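Local coordinates for putative Lipoprotein (Shewanella oneidensis, PDB 3U24) that is of unknown function but binds zinc and calcium ions and belongs to the DUF885 family, part of a metallopeptidase-like clan, at residues M278-T282 against A301-I306. Coordinates in Å, arbitrary orientation, origin at the centre of the assembly. Residues are numbered along the deposited sequence.
Sequences MAKIT and AIRQLI
Both segments are regular alpha-helix, 278-282 within the long helix 260-289 and 301-306 within the short helix 298-309. Their axes approach to 9.7 Å and cross at +62°, the angle between the two N-to-C directions. The CA atoms come nearest at T282 and I302, 5.9 Å apart, and 306 Å² is buried in all. In the first helix T282 N donates to M278 O at 2.9 Å; in the second, L305 N reaches A301 O at 3.0 Å and I306 N reaches I302 O at 2.9 Å. T282 (chi1 m) turns its hydroxyl back along its own helix, OG1 donating to M278 O at 2.8 Å, so this polar atom is satisfied in an otherwise apolar interface. T282 OG1 lies 3.5 Å from I302 CG1, while T282 CG2 packs 4.1 Å from A301 CB. I302 (chi1 m, chi2 t) reaches to the near side of the first helix, its CD1 3.7 Å from A279 N and 4.2 Å from A279 CB. The two consecutive helices pack as an obliquely crossed helix-loop-helix pair in this mostly alpha-helical protein; the 18 intervening residues hold the end of helix 260-289, a short loop and the start of helix 298-309. Selenomethionine M278 (m, t, p) carries its CE to 3.7 Å from I302 CG2 and 3.5 Å from I306 CD1; F501 touches both M278 and I302, and helix 459-485 adds Y466 and L470 against M278. L305 (t, p) sets CD2 3.7 Å from T282 CA, with L285 and Y289 of the first helix and L463 of helix 459-485 also against its side chain.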
HETATM    1  N   MSE A 278       4.780 -24.319 -14.201  1.00 30.38           N
HETATM    2  CA  MSE A 278       3.353 -24.600 -14.250  1.00 30.45           C
HETATM    3  C   MSE A 278       2.966 -25.574 -15.380  1.00 31.76           C
HETATM    4  O   MSE A 278       2.079 -26.413 -15.175  1.00 31.96           O
HETATM    5  CB  MSE A 278       2.548 -23.316 -14.405  1.00 29.65           C
HETATM    6  CG  MSE A 278       2.598 -22.429 -13.191  1.00 29.02           C
HETATM    7 SE   MSE A 278       1.791 -20.706 -13.566  1.00 29.34          SE
HETATM    8  CE  MSE A 278      -0.063 -21.185 -13.035  1.00 27.31           C
ATOM      9  N   ALA A 279       3.605 -25.446 -16.545  1.00 31.54           N
ATOM     10  CA  ALA A 279       3.336 -26.334 -17.666  1.00 33.70           C
ATOM     11  C   ALA A 279       3.714 -27.773 -17.308  1.00 34.35           C
ATOM     12  O   ALA A 279       2.951 -28.686 -17.580  1.00 34.71           O
ATOM     13  CB  ALA A 279       4.051 -25.875 -18.938  1.00 33.39           C
ATOM     14  N   LYS A 280       4.850 -27.954 -16.651  1.00 36.18           N
ATOM     15  CA  LYS A 280       5.282 -29.279 -16.191  1.00 38.85           C
ATOM     16  C   LYS A 280       4.319 -29.867 -15.202  1.00 37.71           C
ATOM     17  O   LYS A 280       3.990 -31.025 -15.302  1.00 36.83           O
ATOM     18  CB  LYS A 280       6.651 -29.219 -15.527  1.00 41.72           C
ATOM     19  CG  LYS A 280       7.793 -29.024 -16.518  1.00 46.28           C
ATOM     20  CD  LYS A 280       9.137 -28.790 -15.812  1.00 48.56           C
ATOM     21  CE  LYS A 280      10.191 -28.247 -16.791  1.00 51.61           C
ATOM     22  NZ  LYS A 280      10.908 -27.047 -16.242  1.00 54.04           N
ATOM     23  N   ILE A 281       3.854 -29.074 -14.239  1.00 36.84           N
ATOM     24  CA  ILE A 281       2.945 -29.618 -13.261  1.00 36.05           C
ATOM     25  C   ILE A 281       1.660 -30.021 -13.951  1.00 36.88           C
ATOM     26  O   ILE A 281       1.069 -31.076 -13.626  1.00 38.14           O
ATOM     27  CB  ILE A 281       2.660 -28.667 -12.090  1.00 35.55           C
ATOM     28  CG1 ILE A 281       3.965 -28.389 -11.331  1.00 35.48           C
ATOM     29  CG2 ILE A 281       1.632 -29.277 -11.143  1.00 33.16           C
ATOM     30  CD1 ILE A 281       3.898 -27.253 -10.326  1.00 33.83           C
ATOM     31  N   THR A 282       1.236 -29.208 -14.913  1.00 35.25           N
ATOM     32  CA  THR A 282      -0.046 -29.404 -15.534  1.00 36.09           C
ATOM     33  C   THR A 282      -0.010 -30.707 -16.316  1.00 39.50           C
ATOM     34  O   THR A 282      -0.927 -31.491 -16.192  1.00 39.72           O
ATOM     35  CB  THR A 282      -0.439 -28.166 -16.358  1.00 35.89           C
ATOM     36  OG1 THR A 282      -0.651 -27.086 -15.438  1.00 36.04           O
ATOM     37  CG2 THR A 282      -1.713 -28.374 -17.179  1.00 34.16           C
ATOM     38  N   ALA A 301      -4.424 -25.217 -21.377  1.00 39.70           N
ATOM     39  CA  ALA A 301      -4.331 -26.333 -20.435  1.00 37.26           C
ATOM     40  C   ALA A 301      -4.147 -25.872 -18.978  1.00 34.68           C
ATOM     41  O   ALA A 301      -4.869 -26.307 -18.073  1.00 33.89           O
ATOM     42  CB  ALA A 301      -3.177 -27.234 -20.832  1.00 37.13           C
ATOM     43  N   ILE A 302      -3.171 -25.007 -18.739  1.00 33.37           N
ATOM     44  CA  ILE A 302      -2.913 -24.520 -17.356  1.00 32.59           C
ATOM     45  C   ILE A 302      -4.150 -23.807 -16.796  1.00 32.33           C
ATOM     46  O   ILE A 302      -4.552 -24.076 -15.677  1.00 31.05           O
ATOM     47  CB  ILE A 302      -1.704 -23.592 -17.310  1.00 31.35           C
ATOM     48  CG1 ILE A 302      -0.419 -24.382 -17.602  1.00 32.32           C
ATOM     49  CG2 ILE A 302      -1.598 -22.871 -15.980  1.00 29.94           C
ATOM     50  CD1 ILE A 302       0.756 -23.480 -17.910  1.00 30.94           C
ATOM     51  N   ARG A 303      -4.777 -22.961 -17.609  1.00 34.46           N
ATOM     52  CA  ARG A 303      -5.981 -22.209 -17.233  1.00 38.15           C
ATOM     53  C   ARG A 303      -7.143 -23.146 -16.892  1.00 35.99           C
ATOM     54  O   ARG A 303      -7.872 -22.907 -15.940  1.00 33.80           O
ATOM     55  CB  ARG A 303      -6.373 -21.211 -18.350  1.00 45.38           C
ATOM     56  CG  ARG A 303      -7.641 -20.374 -18.094  1.00 53.61           C
ATOM     57  CD  ARG A 303      -7.509 -19.510 -16.817  1.00 62.03           C
ATOM     58  NE  ARG A 303      -8.707 -18.700 -16.496  1.00 70.58           N
ATOM     59  CZ  ARG A 303      -8.896 -17.401 -16.786  1.00 75.12           C
ATOM     60  NH1 ARG A 303      -7.978 -16.668 -17.428  1.00 74.10           N
ATOM     61  NH2 ARG A 303     -10.039 -16.820 -16.420  1.00 78.99           N
ATOM     62  N   GLN A 304      -7.261 -24.248 -17.616  1.00 35.30           N
ATOM     63  CA  GLN A 304      -8.364 -25.158 -17.395  1.00 37.00           C
ATOM     64  C   GLN A 304      -8.164 -26.001 -16.155  1.00 34.57           C
ATOM     65  O   GLN A 304      -9.105 -26.226 -15.396  1.00 33.49           O
ATOM     66  CB  GLN A 304      -8.632 -26.029 -18.653  1.00 39.71           C
ATOM     67  CG  GLN A 304      -9.389 -25.258 -19.740  1.00 41.48           C
ATOM     68  CD  GLN A 304      -9.561 -26.021 -21.056  1.00 45.51           C
ATOM     69  OE1 GLN A 304      -9.308 -27.229 -21.140  1.00 45.91           O
ATOM     70  NE2 GLN A 304      -9.993 -25.305 -22.097  1.00 46.60           N
ATOM     71  N   LEU A 305      -6.949 -26.492 -15.955  1.00 32.41           N
ATOM     72  CA  LEU A 305      -6.637 -27.213 -14.732  1.00 30.28           C
ATOM     73  C   LEU A 305      -6.834 -26.291 -13.552  1.00 28.31           C
ATOM     74  O   LEU A 305      -7.460 -26.648 -12.597  1.00 27.82           O
ATOM     75  CB  LEU A 305      -5.201 -27.753 -14.748  1.00 30.18           C
ATOM     76  CG  LEU A 305      -4.718 -28.553 -13.526  1.00 29.22           C
ATOM     77  CD1 LEU A 305      -5.699 -29.665 -13.156  1.00 29.32           C
ATOM     78  CD2 LEU A 305      -3.344 -29.115 -13.802  1.00 29.36           C
ATOM     79  N   ILE A 306      -6.352 -25.075 -13.627  1.00 29.10           N
ATOM     80  CA  ILE A 306      -6.523 -24.157 -12.489  1.00 29.48           C
ATOM     81  C   ILE A 306      -8.001 -23.929 -12.205  1.00 29.72           C
ATOM     82  O   ILE A 306      -8.419 -23.968 -11.047  1.00 28.68           O
ATOM     83  CB  ILE A 306      -5.807 -22.805 -12.738  1.00 31.42           C
ATOM     84  CG1 ILE A 306      -4.280 -22.987 -12.598  1.00 31.74           C
ATOM     85  CG2 ILE A 306      -6.280 -21.692 -11.768  1.00 30.04           C
ATOM     86  CD1 ILE A 306      -3.499 -21.735 -12.979  1.00 33.05           C
TER